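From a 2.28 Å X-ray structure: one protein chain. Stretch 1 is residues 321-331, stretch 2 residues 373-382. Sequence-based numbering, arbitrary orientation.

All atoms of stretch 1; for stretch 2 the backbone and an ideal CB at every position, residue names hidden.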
# COMPACT_ATOMS: atom_id res chain seq x y z
N GLN A 321 15.64 -24.67 -2.72
CA GLN A 321 15.24 -25.53 -1.62
C GLN A 321 16.20 -25.36 -0.45
O GLN A 321 17.38 -25.07 -0.64
CB GLN A 321 15.21 -26.99 -2.05
CG GLN A 321 13.96 -27.74 -1.64
CD GLN A 321 12.86 -27.64 -2.67
OE1 GLN A 321 13.03 -28.05 -3.82
NE2 GLN A 321 11.71 -27.09 -2.27
N MSE A 322 15.69 -25.53 0.76
CA MSE A 322 16.53 -25.47 1.95
C MSE A 322 17.57 -26.59 1.96
O MSE A 322 17.30 -27.72 1.58
CB MSE A 322 15.69 -25.55 3.22
CG MSE A 322 14.46 -24.70 3.18
SE MSE A 322 13.51 -24.75 4.88
CE MSE A 322 14.90 -24.00 5.98
N THR A 323 18.77 -26.24 2.40
CA THR A 323 19.80 -27.19 2.77
C THR A 323 19.23 -28.21 3.76
O THR A 323 18.23 -27.93 4.43
CB THR A 323 20.98 -26.42 3.42
OG1 THR A 323 22.04 -26.27 2.48
CG2 THR A 323 21.49 -27.12 4.65
N LYS A 324 19.83 -29.40 3.83
CA LYS A 324 19.43 -30.42 4.80
C LYS A 324 19.47 -29.86 6.21
O LYS A 324 18.57 -30.10 7.03
CB LYS A 324 20.37 -31.63 4.75
CG LYS A 324 20.47 -32.35 3.41
CD LYS A 324 21.52 -33.46 3.48
CE LYS A 324 21.73 -34.13 2.13
NZ LYS A 324 22.91 -35.03 2.11
N GLU A 325 20.55 -29.14 6.51
CA GLU A 325 20.76 -28.54 7.81
C GLU A 325 19.81 -27.36 8.02
O GLU A 325 19.34 -27.11 9.13
CB GLU A 325 22.21 -28.09 7.92
CG GLU A 325 22.47 -27.11 9.05
CD GLU A 325 23.95 -26.87 9.25
OE1 GLU A 325 24.73 -27.85 9.15
OE2 GLU A 325 24.34 -25.71 9.53
N GLN A 326 19.52 -26.65 6.93
CA GLN A 326 18.61 -25.51 6.98
C GLN A 326 17.21 -26.01 7.28
O GLN A 326 16.48 -25.40 8.06
CB GLN A 326 18.65 -24.74 5.66
CG GLN A 326 19.89 -23.90 5.50
CD GLN A 326 20.03 -23.30 4.11
OE1 GLN A 326 19.29 -23.65 3.18
NE2 GLN A 326 21.00 -22.39 3.97
N GLU A 327 16.85 -27.12 6.65
CA GLU A 327 15.62 -27.83 6.97
C GLU A 327 15.56 -28.10 8.46
O GLU A 327 14.56 -27.81 9.12
CB GLU A 327 15.57 -29.15 6.21
CG GLU A 327 14.65 -29.16 5.00
CD GLU A 327 13.20 -29.37 5.37
OE1 GLU A 327 12.52 -30.17 4.69
OE2 GLU A 327 12.74 -28.74 6.35
N LYS A 328 16.64 -28.66 8.99
CA LYS A 328 16.68 -29.01 10.40
C LYS A 328 16.52 -27.76 11.24
O LYS A 328 15.61 -27.66 12.05
CB LYS A 328 17.99 -29.72 10.76
CG LYS A 328 18.25 -29.84 12.27
CD LYS A 328 19.51 -30.64 12.56
CE LYS A 328 19.37 -32.08 12.09
NZ LYS A 328 20.67 -32.80 12.08
N LEU A 329 17.41 -26.80 11.01
CA LEU A 329 17.37 -25.52 11.71
C LEU A 329 15.97 -24.88 11.78
O LEU A 329 15.51 -24.50 12.87
CB LEU A 329 18.38 -24.55 11.09
CG LEU A 329 19.74 -24.45 11.80
CD1 LEU A 329 20.20 -25.80 12.28
CD2 LEU A 329 20.79 -23.83 10.89
N TRP A 330 15.30 -24.77 10.63
CA TRP A 330 14.00 -24.08 10.57
C TRP A 330 12.93 -24.86 11.30
O TRP A 330 12.03 -24.28 11.92
CB TRP A 330 13.56 -23.84 9.12
CG TRP A 330 12.07 -23.61 8.95
CD1 TRP A 330 11.17 -24.47 8.40
CD2 TRP A 330 11.32 -22.44 9.34
NE1 TRP A 330 9.90 -23.92 8.42
CE2 TRP A 330 9.97 -22.68 9.00
CE3 TRP A 330 11.65 -21.22 9.96
CZ2 TRP A 330 8.96 -21.74 9.24
CZ3 TRP A 330 10.65 -20.30 10.19
CH2 TRP A 330 9.32 -20.56 9.83
N THR A 331 13.02 -26.18 11.21
CA THR A 331 12.01 -27.03 11.82
C THR A 331 12.08 -26.89 13.33
O THR A 331 11.06 -26.81 14.01
CB THR A 331 12.16 -28.50 11.35
OG1 THR A 331 11.83 -28.58 9.95
CG2 THR A 331 11.22 -29.42 12.13
N UNK A 373 9.23 -12.78 4.70
CA UNK A 373 10.59 -13.04 5.14
C UNK A 373 10.56 -13.66 6.54
O UNK A 373 10.22 -13.00 7.51
CB UNK A 373 11.42 -11.75 5.13
N UNK A 374 10.93 -14.94 6.63
CA UNK A 374 10.82 -15.67 7.90
C UNK A 374 12.03 -15.47 8.81
O UNK A 374 11.89 -15.42 10.03
CB UNK A 374 10.64 -17.16 7.62
N UNK A 375 13.21 -15.38 8.21
CA UNK A 375 14.43 -15.16 8.95
C UNK A 375 15.68 -15.46 8.13
O UNK A 375 15.59 -15.73 6.93
CB UNK A 375 14.42 -16.02 10.22
N UNK A 376 16.84 -15.41 8.79
CA UNK A 376 18.12 -15.62 8.12
C UNK A 376 18.90 -16.74 8.77
O UNK A 376 18.96 -16.86 10.00
CB UNK A 376 18.95 -14.33 8.13
N UNK A 377 19.52 -17.56 7.93
CA UNK A 377 20.44 -18.57 8.41
C UNK A 377 21.81 -17.93 8.59
O UNK A 377 22.21 -17.07 7.80
CB UNK A 377 20.51 -19.76 7.45
N UNK A 378 22.51 -18.32 9.64
CA UNK A 378 23.88 -17.87 9.83
C UNK A 378 24.76 -19.03 10.26
O UNK A 378 24.48 -20.19 9.92
CB UNK A 378 23.94 -16.74 10.86
N UNK A 379 25.82 -18.72 10.99
CA UNK A 379 26.73 -19.74 11.50
C UNK A 379 25.99 -20.75 12.38
O UNK A 379 25.69 -20.48 13.54
CB UNK A 379 27.87 -19.09 12.29
N UNK A 380 25.68 -21.90 11.79
CA UNK A 380 25.00 -22.99 12.49
C UNK A 380 23.69 -22.60 13.17
O UNK A 380 23.29 -23.21 14.16
CB UNK A 380 25.94 -23.57 13.54
N UNK A 381 23.01 -21.59 12.63
CA UNK A 381 21.82 -21.05 13.30
C UNK A 381 20.80 -20.44 12.34
O UNK A 381 21.14 -19.97 11.25
CB UNK A 381 22.24 -19.99 14.32
N UNK A 382 19.54 -20.46 12.77
CA UNK A 382 18.48 -19.71 12.11
C UNK A 382 18.01 -18.57 13.00
O UNK A 382 17.76 -18.77 14.19
CB UNK A 382 17.31 -20.63 11.75

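Position 373 opens the second stretch as part of a strand, and nothing of stretch 1 lies within 5.5 Å of its ideal CB. The helix sets no demand here, and the residue is His-373.

At position 374 CA-to-CB points toward the helix, and the ideal CB lies 4.1 Å from CZ3 of Trp-330. An aromatic surface at this range suits a compact or branched apolar side chain. The residue is Leu-374, in the m,t rotamer; its CD1 sits over the face of the indole, 3.6 Å from CH2 of Trp-330, in a CH-pi contact.

Position 375 has phi/psi of 164/-174, an extended combination with a positive phi that strongly favours glycine, and Gly-375 is found. Position 376 returns to ordinary strand angles with its CB beyond the reach of stretch 1, so many residues would do; Asp-376 occupies it.

Position 377 points toward the helix. Its ideal CB is 4.4 Å from NE2 of Gln-326 and 5.3 Å from CD2 of Leu-329, and beyond it lies a space bordered by Met-322, Gln-326 and Leu-329. A long apolar or flat aromatic side chain would suit this space. Phe-377 fills it in the m rotamer, its side chain reaching across the helix axis rather than along it. CG of Gln-326 stands 3.6 Å from the centroid of the Phe-377 ring, almost exactly on the ring normal. The Gln-326 amide turns back to the start of the helix, where its OE1 accepts a hydrogen bond from N of Thr-323 at 2.8 Å, leaving the aliphatic part of the side chain to cover the ring. At the ring edge, CE of Met-322, a selenomethionine, comes within 3.0 Å of CZ of Phe-377.

Positions 378 and 379 point away and could carry polar or charged chains; they are Lys-378 and the poorly ordered Lys-379. Position 380, third in a type II turn with phi/psi of 54/28, favours glycine or asparagine; its CB points away, but lies 4.8 Å from OE2 of Glu-325, a neighbourhood that suits a polar side chain. Asn-380 is present; its OD1 remains 4.0 Å from OE2 of Glu-325, without a hydrogen bond. Position 381 also points away, which suits a long polar chain, and Arg-381 is found; its backbone N packs 3.6 Å from CD2 of Leu-329.

Position 382 turns toward the helix, its ideal CB 4.1 Å from CB of Leu-329. An apolar residue fits; an aromatic one could reach the indole. Phe-382, with chi1 at 171°, does so: the edge of Trp-330 meets its face at 73°, CE3 of Trp-330 lying 3.5 Å from CZ of Phe-382.

Stretch 2, residues 373-382: HLGDFKKNRF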
# COMPACT_ATOMS: atom_id res chain seq x y z
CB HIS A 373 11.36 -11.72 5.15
CG HIS A 373 12.77 -11.85 5.63
ND1 HIS A 373 13.52 -12.98 5.42
CD2 HIS A 373 13.57 -10.99 6.30
CE1 HIS A 373 14.72 -12.82 5.95
NE2 HIS A 373 14.77 -11.61 6.49
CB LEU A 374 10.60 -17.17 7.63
CG LEU A 374 9.27 -17.54 6.97
CD1 LEU A 374 9.26 -19.00 6.58
CD2 LEU A 374 8.09 -17.22 7.86
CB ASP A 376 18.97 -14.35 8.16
CG ASP A 376 18.35 -13.22 7.37
OD1 ASP A 376 17.59 -13.52 6.43
OD2 ASP A 376 18.62 -12.05 7.69
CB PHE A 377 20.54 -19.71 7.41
CG PHE A 377 19.26 -20.46 7.21
CD1 PHE A 377 18.53 -20.31 6.04
CD2 PHE A 377 18.79 -21.34 8.19
CE1 PHE A 377 17.36 -21.00 5.84
CE2 PHE A 377 17.62 -22.04 8.00
CZ PHE A 377 16.90 -21.87 6.83
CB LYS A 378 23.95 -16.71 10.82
CG LYS A 378 23.29 -15.43 10.32
CD LYS A 378 23.73 -14.22 11.11
CE LYS A 378 23.08 -12.95 10.57
NZ LYS A 378 23.55 -11.73 11.28
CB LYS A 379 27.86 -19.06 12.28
CG LYS A 379 27.76 -17.54 12.27
CD LYS A 379 29.10 -16.85 12.49
CE LYS A 379 28.97 -15.35 12.27
NZ LYS A 379 30.29 -14.66 12.32
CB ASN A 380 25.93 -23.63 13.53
CG ASN A 380 27.27 -24.05 12.94
OD1 ASN A 380 27.37 -24.35 11.75
ND2 ASN A 380 28.30 -24.07 13.78
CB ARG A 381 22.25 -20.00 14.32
CG ARG A 381 22.91 -18.80 13.66
CD ARG A 381 23.48 -17.80 14.64
NE ARG A 381 24.19 -16.74 13.92
CZ ARG A 381 24.98 -15.84 14.49
NH1 ARG A 381 25.17 -15.86 15.81
NH2 ARG A 381 25.58 -14.92 13.75
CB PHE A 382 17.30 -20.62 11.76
CG PHE A 382 16.09 -19.87 11.27
CD1 PHE A 382 15.96 -19.55 9.93
CD2 PHE A 382 15.09 -19.48 12.16
CE1 PHE A 382 14.84 -18.85 9.48
CE2 PHE A 382 13.98 -18.79 11.71
CZ PHE A 382 13.85 -18.48 10.38
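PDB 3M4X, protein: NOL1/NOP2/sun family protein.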